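Local coordinates for Iron(3+)-hydroxamate-binding protein FhuD (PDB 3G9Q) that binds iron(3+)-hydroxamate complexes and hands them to the membrane permease of the FhuCBGD transporter, and is required for uptake of ferrichrome and coprogen, at residues Y210-P215 with T266-K271; V55-D60 with V64-D69. All blocks are in the same frame, centred on the assembly; numbering follows the deposited sequence.

Contact 1 of 2, residues Y210-P215 with T266-K271; sequences YIFAGP and TESLTK
The rings of Tyr210 and Phe212, two residues apart on one strand, receive the C-terminal part of helix 255-270 through Leu269 and Ser268. Leu269 supplies one methyl to both rings: its CD2 is 3.7 Å from Tyr210 CD2 and 4.2 Å from Phe212 CE1, and in each case the leucine runs at a slant to the aromatic side chain. Phe212 meets Ser268 differently, edge first. The hydroxyl Ser268 OG sits near the ring plane, 3.6 Å from Phe212 CE2, and Ser268 CB follows at 3.8 Å from that same CE2. Ser268 OG has its hydrogen-bond partner within the helix, at the carbonyl of Phe264, which accounts for a polar atom beside a phenyl edge in a buried place. Other rings extend the cluster: His241 stacks on Tyr210, while Tyr243 and Phe264 meet Phe212 with their planes inclined at about 50° and 65°.

With Leu269 CG anti to the carbonyl carbon, the CD2 branch is the one brought to both rings. Ile211, between the two aromatics, points the other way, onto Ser149 and Met151 of strand 148-154. Strand and helix axes pass 10.4 Å apart at 139°, and 199 Å² is buried without any hydrogen bond between the segments. Helix 255-270 rests in turn on helix 118-143, where Thr266 touches Ala135 and Ile139. This is helix-on-sheet packing of an alpha/beta sandwich, here in the C-terminal lobe of a solute-binding protein.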
ATOM      1  N   TYR A 210       5.484  17.961  -8.750  1.00 45.49           N
ATOM      2  CA  TYR A 210       6.130  16.654  -8.656  1.00 53.41           C
ATOM      3  C   TYR A 210       5.097  15.576  -8.946  1.00 46.95           C
ATOM      4  O   TYR A 210       3.943  15.691  -8.541  1.00 41.45           O
ATOM      5  CB  TYR A 210       6.737  16.420  -7.271  1.00 51.38           C
ATOM      6  CG  TYR A 210       7.840  17.384  -6.923  1.00 58.12           C
ATOM      7  CD1 TYR A 210       7.542  18.675  -6.470  1.00 46.68           C
ATOM      8  CD2 TYR A 210       9.182  17.017  -7.060  1.00 41.62           C
ATOM      9  CE1 TYR A 210       8.547  19.581  -6.159  1.00 48.11           C
ATOM     10  CE2 TYR A 210      10.201  17.916  -6.751  1.00 43.17           C
ATOM     11  CZ  TYR A 210       9.877  19.198  -6.301  1.00 60.69           C
ATOM     12  OH  TYR A 210      10.878  20.104  -5.989  1.00 67.67           O
ATOM     13  N   ILE A 211       5.520  14.529  -9.644  1.00 45.93           N
ATOM     14  CA  ILE A 211       4.609  13.455  -9.991  1.00 47.17           C
ATOM     15  C   ILE A 211       5.154  12.056  -9.786  1.00 43.66           C
ATOM     16  O   ILE A 211       6.301  11.767 -10.105  1.00 45.53           O
ATOM     17  CB  ILE A 211       4.177  13.554 -11.454  1.00 46.83           C
ATOM     18  CG1 ILE A 211       3.729  14.984 -11.775  1.00 54.51           C
ATOM     19  CG2 ILE A 211       3.052  12.555 -11.709  1.00 52.68           C
ATOM     20  CD1 ILE A 211       2.600  15.614 -11.020  1.00 85.90           C
ATOM     21  N   PHE A 212       4.321  11.187  -9.239  1.00 45.15           N
ATOM     22  CA  PHE A 212       4.698   9.798  -9.036  1.00 44.23           C
ATOM     23  C   PHE A 212       3.831   9.020 -10.015  1.00 41.18           C
ATOM     24  O   PHE A 212       2.691   8.701  -9.707  1.00 51.77           O
ATOM     25  CB  PHE A 212       4.374   9.355  -7.606  1.00 46.39           C
ATOM     26  CG  PHE A 212       5.397   9.760  -6.597  1.00 39.84           C
ATOM     27  CD1 PHE A 212       5.218  10.885  -5.815  1.00 27.53           C
ATOM     28  CD2 PHE A 212       6.564   9.026  -6.453  1.00 36.77           C
ATOM     29  CE1 PHE A 212       6.191  11.273  -4.906  1.00 43.61           C
ATOM     30  CE2 PHE A 212       7.534   9.409  -5.548  1.00 36.18           C
ATOM     31  CZ  PHE A 212       7.349  10.534  -4.774  1.00 38.42           C
ATOM     32  N   ALA A 213       4.347   8.722 -11.195  1.00 42.25           N
ATOM     33  CA  ALA A 213       3.526   8.005 -12.156  1.00 50.00           C
ATOM     34  C   ALA A 213       4.029   6.614 -12.468  1.00 54.87           C
ATOM     35  O   ALA A 213       5.213   6.305 -12.304  1.00 60.95           O
ATOM     36  CB  ALA A 213       3.397   8.802 -13.437  1.00 47.73           C
ATOM     37  N   GLY A 214       3.111   5.771 -12.924  1.00 48.59           N
ATOM     38  CA  GLY A 214       3.475   4.417 -13.273  1.00 44.16           C
ATOM     39  C   GLY A 214       2.279   3.660 -13.794  1.00 49.32           C
ATOM     40  O   GLY A 214       1.158   4.176 -13.773  1.00 46.73           O
ATOM     41  N   PRO A 215       2.484   2.432 -14.290  1.00 50.21           N
ATOM     42  CA  PRO A 215       1.353   1.661 -14.801  1.00 52.36           C
ATOM     43  C   PRO A 215       0.420   1.191 -13.675  1.00 60.17           C
ATOM     44  O   PRO A 215       0.811   1.132 -12.502  1.00 55.06           O
ATOM     45  CB  PRO A 215       2.031   0.503 -15.532  1.00 34.84           C
ATOM     46  CG  PRO A 215       3.282   0.305 -14.746  1.00 40.16           C
ATOM     47  CD  PRO A 215       3.755   1.712 -14.504  1.00 46.46           C
ATOM     48  N   THR A 266      10.166   9.786   0.087  1.00 45.58           N
ATOM     49  CA  THR A 266      11.166  10.690   0.643  1.00 42.61           C
ATOM     50  C   THR A 266      12.427  10.789  -0.205  1.00 49.06           C
ATOM     51  O   THR A 266      12.851  11.890  -0.565  1.00 49.96           O
ATOM     52  CB  THR A 266      11.547  10.257   2.064  1.00 51.76           C
ATOM     53  OG1 THR A 266      10.356  10.109   2.851  1.00 40.47           O
ATOM     54  CG2 THR A 266      12.461  11.294   2.703  1.00 48.76           C
ATOM     55  N   GLU A 267      13.031   9.646  -0.523  1.00 43.74           N
ATOM     56  CA  GLU A 267      14.229   9.652  -1.344  1.00 43.71           C
ATOM     57  C   GLU A 267      13.988  10.404  -2.653  1.00 50.07           C
ATOM     58  O   GLU A 267      14.778  11.269  -3.021  1.00 45.25           O
ATOM     59  CB  GLU A 267      14.694   8.223  -1.644  1.00 42.20           C
ATOM     60  CG  GLU A 267      15.853   8.151  -2.642  1.00 48.94           C
ATOM     61  CD  GLU A 267      17.119   8.876  -2.165  1.00 63.91           C
ATOM     62  OE1 GLU A 267      17.995   9.148  -3.014  1.00 59.96           O
ATOM     63  OE2 GLU A 267      17.255   9.167  -0.953  1.00 58.73           O
ATOM     64  N   SER A 268      12.894  10.077  -3.347  1.00 52.68           N
ATOM     65  CA  SER A 268      12.548  10.714  -4.623  1.00 44.70           C
ATOM     66  C   SER A 268      12.465  12.222  -4.500  1.00 44.52           C
ATOM     67  O   SER A 268      13.033  12.945  -5.313  1.00 49.85           O
ATOM     68  CB  SER A 268      11.191  10.221  -5.131  1.00 38.59           C
ATOM     69  OG  SER A 268      11.107   8.815  -5.191  1.00 37.77           O
ATOM     70  N   LEU A 269      11.731  12.683  -3.488  1.00 42.40           N
ATOM     71  CA  LEU A 269      11.529  14.108  -3.254  1.00 39.10           C
ATOM     72  C   LEU A 269      12.691  14.884  -2.664  1.00 36.84           C
ATOM     73  O   LEU A 269      12.589  16.095  -2.520  1.00 46.81           O
ATOM     74  CB  LEU A 269      10.308  14.336  -2.371  1.00 35.97           C
ATOM     75  CG  LEU A 269       8.975  13.926  -2.978  1.00 43.05           C
ATOM     76  CD1 LEU A 269       7.863  14.529  -2.132  1.00 45.48           C
ATOM     77  CD2 LEU A 269       8.865  14.432  -4.413  1.00 45.91           C
ATOM     78  N   THR A 270      13.786  14.210  -2.318  1.00 41.02           N
ATOM     79  CA  THR A 270      14.933  14.905  -1.745  1.00 39.38           C
ATOM     80  C   THR A 270      16.278  14.630  -2.401  1.00 42.82           C
ATOM     81  O   THR A 270      17.275  15.186  -1.954  1.00 50.20           O
ATOM     82  CB  THR A 270      15.128  14.596  -0.230  1.00 50.03           C
ATOM     83  OG1 THR A 270      15.303  13.186  -0.047  1.00 41.57           O
ATOM     84  CG2 THR A 270      13.950  15.100   0.606  1.00 39.16           C
ATOM     85  N   LYS A 271      16.346  13.774  -3.424  1.00 48.62           N
ATOM     86  CA  LYS A 271      17.648  13.503  -4.061  1.00 53.05           C
ATOM     87  C   LYS A 271      18.171  14.735  -4.820  1.00 49.38           C
ATOM     88  O   LYS A 271      17.395  15.526  -5.355  1.00 55.27           O
ATOM     89  CB  LYS A 271      17.576  12.250  -4.959  1.00 45.94           C
ATOM     90  CG  LYS A 271      16.328  12.102  -5.833  1.00 62.12           C
ATOM     91  CD  LYS A 271      16.194  10.681  -6.442  1.00 54.87           C
ATOM     92  CE  LYS A 271      14.969  10.577  -7.359  1.00 63.31           C
ATOM     93  NZ  LYS A 271      15.033  11.552  -8.512  1.00 54.23           N
TER

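Contact 2 of 2, residues V55-D60 with V64-D69; sequences VENIGD and VEKVID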
ATOM      1  N   VAL A  55      10.115 -18.622   5.743  1.00 93.74           N
ATOM      2  CA  VAL A  55       9.248 -19.700   6.190  1.00 95.77           C
ATOM      3  C   VAL A  55       7.793 -19.764   5.705  1.00 92.69           C
ATOM      4  O   VAL A  55       6.886 -19.933   6.525  1.00 99.80           O
ATOM      5  CB  VAL A  55       9.254 -19.752   7.746  1.00103.77           C
ATOM      6  CG1 VAL A  55      10.677 -20.020   8.250  1.00102.76           C
ATOM      7  CG2 VAL A  55       8.740 -18.430   8.321  1.00 96.62           C
ATOM      8  N   GLU A  56       7.546 -19.634   4.403  1.00 77.81           N
ATOM      9  CA  GLU A  56       6.166 -19.738   3.924  1.00 75.87           C
ATOM     10  C   GLU A  56       5.931 -20.391   2.577  1.00 69.46           C
ATOM     11  O   GLU A  56       6.806 -20.435   1.718  1.00 54.43           O
ATOM     12  CB  GLU A  56       5.448 -18.382   3.924  1.00 85.32           C
ATOM     13  CG  GLU A  56       6.298 -17.180   3.632  1.00 99.53           C
ATOM     14  CD  GLU A  56       6.777 -16.527   4.903  1.00113.89           C
ATOM     15  OE1 GLU A  56       5.919 -16.226   5.764  1.00124.20           O
ATOM     16  OE2 GLU A  56       8.002 -16.312   5.045  1.00122.65           O
ATOM     17  N   ASN A  57       4.717 -20.907   2.423  1.00 69.47           N
ATOM     18  CA  ASN A  57       4.276 -21.559   1.202  1.00 67.23           C
ATOM     19  C   ASN A  57       3.447 -20.511   0.439  1.00 63.23           C
ATOM     20  O   ASN A  57       2.955 -19.558   1.043  1.00 53.95           O
ATOM     21  CB  ASN A  57       3.407 -22.783   1.559  1.00 63.29           C
ATOM     22  CG  ASN A  57       3.858 -24.065   0.852  1.00 67.83           C
ATOM     23  OD1 ASN A  57       4.240 -25.050   1.499  1.00 55.56           O
ATOM     24  ND2 ASN A  57       3.809 -24.058  -0.481  1.00 61.83           N
ATOM     25  N   ILE A  58       3.302 -20.691  -0.874  1.00 59.84           N
ATOM     26  CA  ILE A  58       2.538 -19.767  -1.705  1.00 61.29           C
ATOM     27  C   ILE A  58       1.069 -20.211  -1.854  1.00 64.09           C
ATOM     28  O   ILE A  58       0.485 -20.771  -0.921  1.00 56.41           O
ATOM     29  CB  ILE A  58       3.186 -19.615  -3.115  1.00 70.78           C
ATOM     30  CG1 ILE A  58       4.718 -19.649  -3.012  1.00 80.97           C
ATOM     31  CG2 ILE A  58       2.778 -18.287  -3.739  1.00 65.62           C
ATOM     32  CD1 ILE A  58       5.313 -21.044  -2.919  1.00 93.30           C
ATOM     33  N   GLY A  59       0.478 -19.956  -3.020  1.00 63.82           N
ATOM     34  CA  GLY A  59      -0.913 -20.319  -3.265  1.00 61.35           C
ATOM     35  C   GLY A  59      -1.610 -19.150  -3.947  1.00 73.42           C
ATOM     36  O   GLY A  59      -0.946 -18.165  -4.270  1.00 74.24           O
ATOM     37  N   ASP A  60      -2.927 -19.246  -4.166  1.00 78.80           N
ATOM     38  CA  ASP A  60      -3.712 -18.174  -4.818  1.00 77.45           C
ATOM     39  C   ASP A  60      -4.885 -17.705  -3.946  1.00 79.77           C
ATOM     40  O   ASP A  60      -5.460 -16.638  -4.177  1.00 72.52           O
ATOM     41  CB  ASP A  60      -4.277 -18.657  -6.155  1.00 75.77           C
ATOM     42  CG  ASP A  60      -5.421 -19.645  -5.978  1.00 84.21           C
ATOM     43  OD1 ASP A  60      -5.215 -20.667  -5.281  1.00 79.78           O
ATOM     44  OD2 ASP A  60      -6.519 -19.401  -6.533  1.00 75.40           O
ATOM     45  N   VAL A  64      -8.082 -25.086  -0.885  1.00 66.54           N
ATOM     46  CA  VAL A  64      -8.276 -25.430   0.521  1.00 58.19           C
ATOM     47  C   VAL A  64      -7.330 -26.554   0.939  1.00 59.96           C
ATOM     48  O   VAL A  64      -6.928 -26.648   2.101  1.00 51.62           O
ATOM     49  CB  VAL A  64      -9.725 -25.913   0.761  1.00 55.71           C
ATOM     50  CG1 VAL A  64      -9.995 -26.032   2.241  1.00 62.83           C
ATOM     51  CG2 VAL A  64     -10.708 -24.969   0.096  1.00 54.70           C
ATOM     52  N   GLU A  65      -6.990 -27.407  -0.025  1.00 66.77           N
ATOM     53  CA  GLU A  65      -6.108 -28.547   0.207  1.00 69.83           C
ATOM     54  C   GLU A  65      -4.689 -28.082   0.546  1.00 67.75           C
ATOM     55  O   GLU A  65      -4.039 -28.626   1.442  1.00 71.14           O
ATOM     56  CB  GLU A  65      -6.064 -29.454  -1.030  1.00 71.63           C
ATOM     57  CG  GLU A  65      -7.429 -29.869  -1.607  1.00 83.07           C
ATOM     58  CD  GLU A  65      -8.123 -28.757  -2.408  1.00 98.93           C
ATOM     59  OE1 GLU A  65      -7.464 -28.102  -3.253  1.00 95.76           O
ATOM     60  OE2 GLU A  65      -9.343 -28.552  -2.208  1.00107.44           O
ATOM     61  N   LYS A  66      -4.214 -27.067  -0.169  1.00 60.66           N
ATOM     62  CA  LYS A  66      -2.876 -26.547   0.071  1.00 59.58           C
ATOM     63  C   LYS A  66      -2.713 -26.014   1.508  1.00 58.16           C
ATOM     64  O   LYS A  66      -1.594 -25.965   2.046  1.00 47.27           O
ATOM     65  CB  LYS A  66      -2.539 -25.462  -0.967  1.00 60.34           C
ATOM     66  CG  LYS A  66      -2.266 -26.019  -2.377  1.00 67.74           C
ATOM     67  CD  LYS A  66      -1.794 -24.955  -3.380  1.00 60.90           C
ATOM     68  CE  LYS A  66      -0.616 -24.141  -2.841  1.00 72.96           C
ATOM     69  NZ  LYS A  66       0.494 -24.995  -2.302  1.00 74.54           N
ATOM     70  N   VAL A  67      -3.832 -25.634   2.128  1.00 45.70           N
ATOM     71  CA  VAL A  67      -3.826 -25.120   3.502  1.00 48.27           C
ATOM     72  C   VAL A  67      -3.798 -26.288   4.492  1.00 58.92           C
ATOM     73  O   VAL A  67      -3.260 -26.171   5.604  1.00 60.85           O
ATOM     74  CB  VAL A  67      -5.075 -24.229   3.799  1.00 36.67           C
ATOM     75  CG1 VAL A  67      -4.941 -23.572   5.168  1.00 26.58           C
ATOM     76  CG2 VAL A  67      -5.221 -23.167   2.738  1.00 21.33           C
ATOM     77  N   ILE A  68      -4.373 -27.417   4.078  1.00 59.05           N
ATOM     78  CA  ILE A  68      -4.400 -28.615   4.909  1.00 63.12           C
ATOM     79  C   ILE A  68      -2.991 -29.110   5.251  1.00 63.41           C
ATOM     80  O   ILE A  68      -2.715 -29.477   6.390  1.00 66.02           O
ATOM     81  CB  ILE A  68      -5.164 -29.765   4.206  1.00 66.88           C
ATOM     82  CG1 ILE A  68      -6.652 -29.454   4.171  1.00 61.99           C
ATOM     83  CG2 ILE A  68      -4.974 -31.077   4.971  1.00 64.76           C
ATOM     84  CD1 ILE A  68      -7.156 -28.035   4.470  1.00 80.72           C
ATOM     85  N   ASP A  69      -2.104 -29.097   4.264  1.00 60.25           N
ATOM     86  CA  ASP A  69      -0.743 -29.583   4.445  1.00 60.64           C
ATOM     87  C   ASP A  69       0.147 -28.682   5.279  1.00 59.10           C
ATOM     88  O   ASP A  69       1.323 -28.982   5.483  1.00 61.52           O
ATOM     89  CB  ASP A  69      -0.100 -29.817   3.079  1.00 70.96           C
ATOM     90  CG  ASP A  69      -1.067 -30.445   2.088  1.00 85.94           C
ATOM     91  OD1 ASP A  69      -1.763 -31.420   2.483  1.00 83.03           O
ATOM     92  OD2 ASP A  69      -1.129 -29.963   0.922  1.00 87.63           O
TER
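Lys66 meets the loop 55-60 with the far end of its side chain, touching Gly59, Ile58 and Asn57 in turn. From CB, which leaves the helix on the side facing the loop, the chain starts with CG anti to the carbonyl carbon and stays extended through CD. It then bends twice, with chi3 51° and chi4 50°: the first bend sets CE against the backbone of Ile58 and Gly59, the second turns NZ toward the Asn57 amide. CE is the first atom to touch: it lies 3.9 Å from Gly59 CA and 4.0 Å from Ile58 O, a van der Waals contact with main chain. The tip, NZ, comes to 3.9 Å from Asn57 ND2, and the lysine and asparagine side chains cross at about a right angle.

Gly59 is where the loop comes nearest, its CA 7.3 Å from Lys66 CA. Its positive phi of 135° is of the kind that glycine adopts readily, and with no side chain it presents bare main chain to the lysine methylene. Ile58 turns its side chain away from the helix, onto Glu40 and Phe43, so what it offers Lys66 is its carbonyl. Asn57 is tied by backbone hydrogen bonds to Val36 and Ala38, beside the edge strand 35-37. In the link joining the segments, Thr62 OG1 pairs with Asp60 OD2 and Ser63 OG with Glu65 OE1, polar links that accompany the short turn into the helix.

No hydrogen bond or salt bridge joins the segments, and only 107 Å² is buried. Lys66 NZ and Asn57 ND2 are both donors as modelled, and their separation is long for a hydrogen bond in any case. This suggests a loose surface contact in which the lysine methylene probably matters more than its charge.

Overall arrangement
Contact 2 closes before contact 1 opens along the chain, and the two fall on opposite sides of its centre, with their own centres 36 Å apart and nearest atoms about 21 Å apart. They share no strand or helix. Contact 2 lies beside the parallel sheet that includes strands 35-37 and 74-78, whereas contact 1 uses strand 210-215 of the mixed sheet and helix 255-270. Buried aromatic packing in one lobe thus contrasts with a small surface turn in the other. The long helix 118-143 falls between the two sheets in sequence, consistent with the two-lobed, helix-linked architecture of siderophore-binding proteins, which hold ligand between their lobes.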